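Local coordinates for putative enoyl-CoA hydratase (PDB 3G64), which probably catalyses an enoyl-CoA hydratase-type reaction on acyl-CoA thioesters, as a trimeric member of the crotonase family, at residues L38-F43 / G77-E82; S143-F148 / G182-A187; R168-G173 / I193-E198. All coordinates share one frame; numbering follows the deposited sequence. Where two conformers were deposited one is given.

Interaction 1: residues L38-F43 / G77-E82; sequences LNALTF and GGDVDE
A40 and L41 meet G77, G78 and D79 at a crossing of two loops in the crotonase fold. The sequence GGDV at 77-80 matches the segment that, in well-studied relatives, supplies a backbone N-H to the oxyanion hole. Here that N-H is probably the one of G78.

The tight part is backbone on backbone. L41 N donates to G77 O at 2.9 Å, with an N-H...O angle of 161°. D79 N returns a bond to L41 O. Together they make a single beta bridge between L41 and G78. A40 CA comes to 3.2 Å from G77 O, a CA-H...O contact. The L41 side chain continues inward onto A127 and L131 of helix 127-134.

The solvent side is looser. Its one close approach is F43 CE2 to E82 O, at 3.2 Å. T42 and E82 lie side by side, pointing the same way, with T42 CG2 4.2 Å from E82 OE1. The other E82 oxygen, OE2, forms a salt bridge with R34. Water 1 accepts from F43 N and donates to E82 O.

D79 caps the helix that follows. Its CG is anti to the backbone N (chi1 -169°). One oxygen, OD1, accepts from E82 N and D81 N, which arrive from opposite faces of the carboxylate; the bond from E82 N is 2.8 Å.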
loop_
_atom_site.group_PDB
_atom_site.type_symbol
_atom_site.label_atom_id
_atom_site.label_comp_id
_atom_site.label_asym_id
_atom_site.label_seq_id
_atom_site.Cartn_x
_atom_site.Cartn_y
_atom_site.Cartn_z
ATOM N N LEU A 38 21.418 -24.332 -6.898
ATOM C CA LEU A 38 20.456 -23.537 -6.146
ATOM C C LEU A 38 19.265 -23.199 -7.048
ATOM O O LEU A 38 18.733 -22.094 -7.017
ATOM C CB LEU A 38 21.132 -22.271 -5.612
ATOM C CG LEU A 38 22.086 -22.608 -4.453
ATOM C CD1 LEU A 38 23.056 -21.472 -4.181
ATOM C CD2 LEU A 38 21.320 -22.982 -3.196
ATOM N N ASN A 39 18.895 -24.162 -7.888
ATOM C CA ASN A 39 17.727 -24.049 -8.732
ATOM C C ASN A 39 17.708 -22.845 -9.667
ATOM O O ASN A 39 16.634 -22.369 -10.063
ATOM C CB ASN A 39 16.509 -24.088 -7.830
ATOM C CG ASN A 39 16.527 -25.320 -6.939
ATOM O OD1 ASN A 39 16.791 -26.424 -7.432
ATOM N ND2 ASN A 39 16.265 -25.145 -5.636
ATOM N N ALA A 40 18.892 -22.362 -10.030
ATOM C CA ALA A 40 18.992 -21.261 -10.986
ATOM C C ALA A 40 18.185 -21.558 -12.253
ATOM O O ALA A 40 18.282 -22.640 -12.853
ATOM C CB ALA A 40 20.464 -20.960 -11.340
ATOM N N LEU A 41 17.415 -20.567 -12.670
ATOM C CA LEU A 41 16.503 -20.700 -13.788
ATOM C C LEU A 41 17.175 -20.547 -15.153
ATOM O O LEU A 41 18.055 -19.709 -15.352
ATOM C CB LEU A 41 15.396 -19.653 -13.650
ATOM C CG LEU A 41 14.552 -19.733 -12.386
ATOM C CD1 LEU A 41 13.650 -18.488 -12.258
ATOM C CD2 LEU A 41 13.738 -21.003 -12.442
ATOM N N THR A 42 16.720 -21.355 -16.101
ATOM C CA THR A 42 17.171 -21.266 -17.477
ATOM C C THR A 42 16.006 -20.767 -18.351
ATOM O O THR A 42 14.868 -20.698 -17.893
ATOM C CB THR A 42 17.523 -22.634 -17.975
ATOM O OG1 THR A 42 16.350 -23.449 -17.876
ATOM C CG2 THR A 42 18.663 -23.270 -17.095
ATOM N N PHE A 43 16.290 -20.478 -19.617
ATOM C CA PHE A 43 15.256 -20.080 -20.541
ATOM C C PHE A 43 14.145 -21.110 -20.568
ATOM O O PHE A 43 12.977 -20.752 -20.615
ATOM C CB PHE A 43 15.847 -19.924 -21.952
ATOM C CG PHE A 43 16.808 -18.771 -22.070
ATOM C CD1 PHE A 43 16.464 -17.524 -21.583
ATOM C CD2 PHE A 43 18.055 -18.943 -22.633
ATOM C CE1 PHE A 43 17.345 -16.449 -21.668
ATOM C CE2 PHE A 43 18.946 -17.886 -22.728
ATOM C CZ PHE A 43 18.586 -16.627 -22.247
ATOM N N GLY A 77 17.783 -17.317 -8.613
ATOM C CA GLY A 77 17.474 -16.450 -9.735
ATOM C C GLY A 77 17.925 -16.993 -11.067
ATOM O O GLY A 77 18.161 -18.199 -11.223
ATOM N N GLY A 78 18.065 -16.099 -12.042
ATOM C CA GLY A 78 18.469 -16.508 -13.379
ATOM C C GLY A 78 19.924 -16.977 -13.413
ATOM O O GLY A 78 20.799 -16.398 -12.765
ATOM N N ASP A 79 20.195 -18.018 -14.185
ATOM C CA ASP A 79 21.557 -18.551 -14.276
ATOM C C ASP A 79 22.522 -17.523 -14.880
ATOM O O ASP A 79 22.243 -16.947 -15.952
ATOM C CB ASP A 79 21.543 -19.805 -15.142
ATOM C CG ASP A 79 22.856 -20.574 -15.074
ATOM O OD1 ASP A 79 23.859 -20.177 -15.733
ATOM O OD2 ASP A 79 22.864 -21.594 -14.362
ATOM N N VAL A 80 23.660 -17.299 -14.225
ATOM C CA VAL A 80 24.574 -16.255 -14.682
ATOM C C VAL A 80 25.208 -16.493 -16.061
ATOM O O VAL A 80 25.447 -15.547 -16.809
ATOM C CB VAL A 80 25.671 -15.943 -13.658
ATOM C CG1 VAL A 80 26.727 -15.062 -14.294
ATOM C CG2 VAL A 80 25.072 -15.210 -12.490
ATOM N N ASP A 81 25.466 -17.749 -16.406
ATOM C CA ASP A 81 26.013 -18.049 -17.717
ATOM C C ASP A 81 24.938 -18.348 -18.752
ATOM O O ASP A 81 25.007 -17.853 -19.891
ATOM C CB ASP A 81 26.992 -19.214 -17.642
ATOM C CG ASP A 81 28.400 -18.766 -17.234
ATOM O OD1 ASP A 81 28.877 -17.698 -17.698
ATOM O OD2 ASP A 81 29.023 -19.488 -16.443
ATOM N N GLU A 82 23.947 -19.145 -18.350
ATOM C CA GLU A 82 22.953 -19.630 -19.280
ATOM C C GLU A 82 21.879 -18.595 -19.600
ATOM O O GLU A 82 21.177 -18.712 -20.615
ATOM C CB GLU A 82 22.353 -20.925 -18.773
ATOM C CG GLU A 82 23.284 -22.106 -19.048
ATOM C CD GLU A 82 22.794 -23.388 -18.425
ATOM O OE1 GLU A 82 22.183 -24.213 -19.143
ATOM O OE2 GLU A 82 23.013 -23.560 -17.207
HETATM O O HOH W 1 19.038 -20.661 -20.097
#

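Interaction 2: residues S143-F148 / G182-A187; sequences STRFAF and GDTVRA
F146 and V185 form the central pair of a short antiparallel strand contact in the crotonase fold.

Two backbone hydrogen bonds join this hydrogen-bonded pair. V185 N gives the straighter one to F146 O, at 2.8 Å and 168°. F146 N reaches V185 O at 3.1 Å. Weaker CA-H...O contacts support them. T184 CA faces F146 O, R145 CA faces V185 O, and G182 CA sits 3.5 Å from F148 O.

Water bridges extend the join beyond the strands. Water 2 donates to T144 O and accepts from A187 N. Water 3 accepts from F148 N and donates to D183 O.

Apolar contact across the pair is modest. The CB atoms of F146 and V185 stand 4.2 Å apart.

A carbonyl also approaches an aromatic ring. The F146 ring turns its edge to V185 O, which lies near the ring plane.

The long polar side chains of R145 and R186 share one face, and T184 lies close by at the surface. T184 CG2, anti to the backbone N, touches R145 CB at 3.7 Å and also covers one face of the R145 guanidinium. R186 was modelled in two conformers, so the way its side chain approaches R145 is doubtful.

Strand 145-147 is the middle of a three-stranded sheet. Strand 123-125 lies on its other flank, and the short, weakly bonded strand 185-186 is at the edge of the sheet within this chain. F146 and F148 reach helix 127-134. F148 and V185 also pack on helix 172-181. D183 forms salt bridges with R152 and with R215 of the second subunit.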
loop_
_atom_site.group_PDB
_atom_site.type_symbol
_atom_site.label_atom_id
_atom_site.label_comp_id
_atom_site.label_asym_id
_atom_site.label_seq_id
_atom_site.Cartn_x
_atom_site.Cartn_y
_atom_site.Cartn_z
ATOM N N SER A 143 15.704 -19.930 7.958
ATOM C CA SER A 143 16.903 -19.746 7.129
ATOM C C SER A 143 16.621 -18.883 5.854
ATOM O O SER A 143 17.524 -18.592 5.038
ATOM C CB SER A 143 17.459 -21.115 6.723
ATOM O OG SER A 143 16.628 -21.722 5.724
ATOM N N THR A 144 15.369 -18.500 5.671
ATOM C CA THR A 144 14.968 -17.826 4.422
ATOM C C THR A 144 15.623 -16.457 4.281
ATOM O O THR A 144 15.578 -15.644 5.212
ATOM C CB THR A 144 13.442 -17.649 4.356
ATOM O OG1 THR A 144 12.818 -18.939 4.326
ATOM C CG2 THR A 144 13.043 -16.842 3.101
ATOM N N ARG A 145 16.264 -16.232 3.135
ATOM C CA ARG A 145 16.926 -14.967 2.826
ATOM C C ARG A 145 16.505 -14.419 1.442
ATOM O O ARG A 145 16.937 -14.949 0.409
ATOM C CB ARG A 145 18.441 -15.146 2.782
ATOM C CG ARG A 145 19.031 -15.830 4.015
ATOM C CD ARG A 145 20.523 -16.134 3.843
ATOM N NE ARG A 145 21.106 -15.644 5.065
ATOM C CZ ARG A 145 22.039 -14.705 5.168
ATOM N NH1 ARG A 145 22.648 -14.191 4.100
ATOM N NH2 ARG A 145 22.394 -14.323 6.386
ATOM N N PHE A 146 15.702 -13.355 1.434
ATOM C CA PHE A 146 15.327 -12.652 0.203
ATOM C C PHE A 146 16.399 -11.663 -0.214
ATOM O O PHE A 146 16.993 -10.966 0.630
ATOM C CB PHE A 146 14.058 -11.817 0.403
ATOM C CG PHE A 146 12.830 -12.596 0.710
ATOM C CD1 PHE A 146 11.949 -12.960 -0.306
ATOM C CD2 PHE A 146 12.498 -12.894 2.043
ATOM C CE1 PHE A 146 10.740 -13.645 -0.006
ATOM C CE2 PHE A 146 11.302 -13.585 2.352
ATOM C CZ PHE A 146 10.436 -13.970 1.321
ATOM N N ALA A 147 16.639 -11.576 -1.511
ATOM C CA ALA A 147 17.486 -10.512 -2.010
ATOM C C ALA A 147 17.000 -10.067 -3.386
ATOM O O ALA A 147 16.956 -10.852 -4.324
ATOM C CB ALA A 147 18.974 -10.974 -2.059
ATOM N N PHE A 148 16.597 -8.807 -3.493
ATOM C CA PHE A 148 16.116 -8.281 -4.784
ATOM C C PHE A 148 17.278 -7.610 -5.451
ATOM O O PHE A 148 17.366 -6.388 -5.455
ATOM C CB PHE A 148 14.950 -7.309 -4.545
ATOM C CG PHE A 148 13.724 -7.987 -3.990
ATOM C CD1 PHE A 148 12.765 -8.526 -4.848
ATOM C CD2 PHE A 148 13.556 -8.137 -2.629
ATOM C CE1 PHE A 148 11.630 -9.171 -4.338
ATOM C CE2 PHE A 148 12.416 -8.786 -2.113
ATOM C CZ PHE A 148 11.456 -9.299 -2.982
ATOM N N GLY A 182 19.595 -3.885 -2.959
ATOM C CA GLY A 182 19.719 -5.317 -3.144
ATOM C C GLY A 182 20.326 -6.061 -1.950
ATOM O O GLY A 182 20.924 -7.115 -2.133
ATOM N N ASP A 183 20.183 -5.522 -0.741
ATOM C CA ASP A 183 20.700 -6.192 0.460
ATOM C C ASP A 183 19.803 -7.346 0.907
ATOM O O ASP A 183 18.587 -7.358 0.684
ATOM C CB ASP A 183 20.876 -5.195 1.617
ATOM C CG ASP A 183 22.099 -4.281 1.434
ATOM O OD1 ASP A 183 23.008 -4.638 0.650
ATOM O OD2 ASP A 183 22.156 -3.200 2.072
ATOM N N THR A 184 20.412 -8.323 1.557
ATOM C CA THR A 184 19.680 -9.477 2.066
ATOM C C THR A 184 18.670 -9.115 3.157
ATOM O O THR A 184 18.938 -8.304 4.041
ATOM C CB THR A 184 20.674 -10.570 2.569
ATOM O OG1 THR A 184 21.408 -11.032 1.444
ATOM C CG2 THR A 184 19.938 -11.765 3.187
ATOM N N VAL A 185 17.480 -9.691 3.037
ATOM C CA VAL A 185 16.432 -9.522 4.014
ATOM C C VAL A 185 16.259 -10.877 4.683
ATOM O O VAL A 185 15.748 -11.815 4.071
ATOM C CB VAL A 185 15.099 -9.081 3.384
ATOM C CG1 VAL A 185 14.027 -8.966 4.454
ATOM C CG2 VAL A 185 15.245 -7.730 2.653
ATOM N N ARG A 186 16.708 -10.977 5.933
ATOM C CA ARG A 186 16.556 -12.216 6.710
ATOM C C ARG A 186 15.118 -12.415 7.203
ATOM O O ARG A 186 14.287 -11.501 7.143
ATOM C CB ARG A 186 17.535 -12.242 7.892
ATOM C CG ARG A 186 18.933 -11.744 7.565
ATOM C CD ARG A 186 19.898 -12.025 8.726
ATOM N NE ARG A 186 20.103 -10.886 9.627
ATOM C CZ ARG A 186 19.478 -10.694 10.793
ATOM N NH1 ARG A 186 18.550 -11.542 11.238
ATOM N NH2 ARG A 186 19.776 -9.623 11.516
ATOM N N ALA A 187 14.822 -13.613 7.699
ATOM C CA ALA A 187 13.456 -13.935 8.130
ATOM C C ALA A 187 12.781 -12.957 9.132
ATOM O O ALA A 187 11.606 -12.655 8.984
ATOM C CB ALA A 187 13.395 -15.395 8.686
HETATM O O HOH W 2 17.055 -15.824 7.640
HETATM O O HOH W 3 16.880 -6.867 -1.498
#

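Interaction 3: residues R168-G173 / I193-E198; sequences RVVGLG and IGLISE
The Schellman motif that ends helix 187-193 at G194 packs here against V169 and V170, the last turn of helix 162-170. G194 has positive phi (104°), as does G171, which follows V170 and leads into helix 172-181. Two glycine-terminated helix ends therefore meet.

V170 makes the largest share of the contact, and its CB points toward the 193-198 segment. Its CG1 branch is anti to the carbonyl carbon (chi1 -57°). That branch meets three groups: I193 O at 3.3 Å, I193 CG1 at 3.8 Å and L195 CG, also at 3.8 Å. The V170 and L195 side chains cross obliquely. L195 starts off to one side, but its end swings nearer and brings CD2 within touch of both valines, 3.9 Å from V170 CG1 and 4.1 Å from V169 CG1. V169 and L195 cross at about a right angle. V169 CG1 also rests against G194 O at 3.5 Å.

The two segments share no direct hydrogen bond. Instead, carbonyls at the helix ends are joined through solvent. Water 5 donates to both V170 O, at 3.0 Å, and I193 O. G194 has no side chain on the side that faces V169 O, so the two backbones can approach. Its backbone angles also favour glycine, since a CB would be jammed against I193 O.

V169 and L195 both pack on L133 of helix 127-134, and I193 rests on H174 and L178 of helix 172-181. L195 also touches F146 of strand 145-147, and its carbonyl accepts from R138. V169 packs on L172 of the third subunit, which places this helix end at the trimer interface. The chain then runs on from L195 into strand 198-199, at the border of the main sheet.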
loop_
_atom_site.group_PDB
_atom_site.type_symbol
_atom_site.label_atom_id
_atom_site.label_comp_id
_atom_site.label_asym_id
_atom_site.label_seq_id
_atom_site.Cartn_x
_atom_site.Cartn_y
_atom_site.Cartn_z
ATOM N N ARG A 168 3.430 -2.751 -2.958
ATOM C CA ARG A 168 2.063 -3.101 -2.568
ATOM C C ARG A 168 2.037 -4.146 -1.444
ATOM O O ARG A 168 1.003 -4.340 -0.789
ATOM C CB ARG A 168 1.250 -3.589 -3.780
ATOM C CG ARG A 168 0.878 -2.400 -4.691
ATOM C CD ARG A 168 0.493 -2.854 -6.072
ATOM N NE ARG A 168 -0.012 -1.725 -6.873
ATOM C CZ ARG A 168 0.749 -0.884 -7.582
ATOM N NH1 ARG A 168 2.075 -1.003 -7.570
ATOM N NH2 ARG A 168 0.171 0.091 -8.308
ATOM N N VAL A 169 3.179 -4.789 -1.209
ATOM C CA VAL A 169 3.277 -5.763 -0.119
ATOM C C VAL A 169 3.881 -5.119 1.130
ATOM O O VAL A 169 3.363 -5.293 2.227
ATOM C CB VAL A 169 4.089 -7.021 -0.552
ATOM C CG1 VAL A 169 4.312 -7.978 0.632
ATOM C CG2 VAL A 169 3.351 -7.747 -1.683
ATOM N N VAL A 170 4.959 -4.358 0.969
ATOM C CA VAL A 170 5.713 -3.884 2.124
ATOM C C VAL A 170 5.719 -2.367 2.300
ATOM O O VAL A 170 6.329 -1.867 3.239
ATOM C CB VAL A 170 7.185 -4.403 2.100
ATOM C CG1 VAL A 170 7.222 -5.933 2.051
ATOM C CG2 VAL A 170 7.996 -3.792 0.902
ATOM N N GLY A 171 5.052 -1.630 1.406
ATOM C CA GLY A 171 5.133 -0.177 1.458
ATOM C C GLY A 171 6.271 0.368 0.603
ATOM O O GLY A 171 7.292 -0.303 0.399
ATOM N N LEU A 172 6.112 1.599 0.124
ATOM C CA LEU A 172 7.092 2.236 -0.772
ATOM C C LEU A 172 8.479 2.503 -0.155
ATOM O O LEU A 172 9.502 2.416 -0.838
ATOM C CB LEU A 172 6.516 3.564 -1.346
ATOM C CG LEU A 172 7.471 4.358 -2.249
ATOM C CD1 LEU A 172 7.826 3.585 -3.553
ATOM C CD2 LEU A 172 6.863 5.780 -2.566
ATOM N N GLY A 173 8.541 2.847 1.125
ATOM C CA GLY A 173 9.847 3.151 1.703
ATOM C C GLY A 173 10.719 1.896 1.763
ATOM O O GLY A 173 11.901 1.919 1.338
ATOM N N ILE A 193 8.206 -6.772 8.006
ATOM C CA ILE A 193 7.739 -5.871 6.955
ATOM C C ILE A 193 6.605 -6.427 6.102
ATOM O O ILE A 193 6.124 -5.738 5.192
ATOM C CB ILE A 193 8.884 -5.304 6.069
ATOM C CG1 ILE A 193 9.440 -6.362 5.113
ATOM C CG2 ILE A 193 10.000 -4.673 6.928
ATOM C CD1 ILE A 193 10.699 -5.898 4.345
ATOM N N GLY A 194 6.169 -7.658 6.367
ATOM C CA GLY A 194 5.012 -8.182 5.642
ATOM C C GLY A 194 5.239 -9.194 4.519
ATOM O O GLY A 194 4.301 -9.530 3.776
ATOM N N LEU A 195 6.456 -9.711 4.414
ATOM C CA LEU A 195 6.792 -10.668 3.348
ATOM C C LEU A 195 6.504 -12.128 3.672
ATOM O O LEU A 195 6.564 -12.963 2.768
ATOM C CB LEU A 195 8.264 -10.579 2.978
ATOM C CG LEU A 195 8.726 -9.412 2.135
ATOM C CD1 LEU A 195 10.273 -9.412 2.050
ATOM C CD2 LEU A 195 8.079 -9.536 0.768
ATOM N N ILE A 196 6.207 -12.442 4.939
ATOM C CA ILE A 196 5.966 -13.836 5.342
ATOM C C ILE A 196 4.526 -14.091 5.733
ATOM O O ILE A 196 3.979 -13.369 6.576
ATOM C CB ILE A 196 6.826 -14.215 6.570
ATOM C CG1 ILE A 196 8.299 -13.936 6.285
ATOM C CG2 ILE A 196 6.587 -15.685 7.003
ATOM C CD1 ILE A 196 8.792 -14.658 5.088
ATOM N N SER A 197 3.916 -15.133 5.161
ATOM C CA SER A 197 2.535 -15.494 5.513
ATOM C C SER A 197 2.490 -16.460 6.702
ATOM O O SER A 197 1.571 -16.418 7.514
ATOM C CB SER A 197 1.839 -16.146 4.313
ATOM O OG SER A 197 2.125 -15.418 3.123
ATOM N N GLU A 198 3.484 -17.337 6.778
ATOM C CA GLU A 198 3.639 -18.265 7.899
ATOM C C GLU A 198 5.108 -18.558 8.134
ATOM O O GLU A 198 5.814 -18.968 7.219
ATOM C CB GLU A 198 2.919 -19.581 7.640
ATOM C CG GLU A 198 3.133 -20.571 8.785
ATOM C CD GLU A 198 2.431 -21.890 8.576
ATOM O OE1 GLU A 198 1.637 -22.008 7.616
ATOM O OE2 GLU A 198 2.682 -22.810 9.388
HETATM O O HOH W 4 1.820 -7.951 3.190
HETATM O O HOH W 5 5.528 -3.104 5.898
#

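Overall arrangement
Interactions 2 and 3 are neighbours, with centres about 13 Å apart. They touch through F146, whose CE2 is 3.9 Å from I196 CD1 and whose CD2 is 4.1 Å from L195 CD1. Their segments alternate along the chain. Interaction 1 closes earlier in the sequence and stands apart, its centre about 18 Å from that of interaction 2 and about 26 Å from that of interaction 3. It holds G78, whose N-H probably helps form the oxyanion hole. Helix 127-134 is shared by all three. A sulfate ion, probably from the crystallisation liquor, lies about 5 Å from the V170 side chain, and a zinc ion about 8 Å from that of V169.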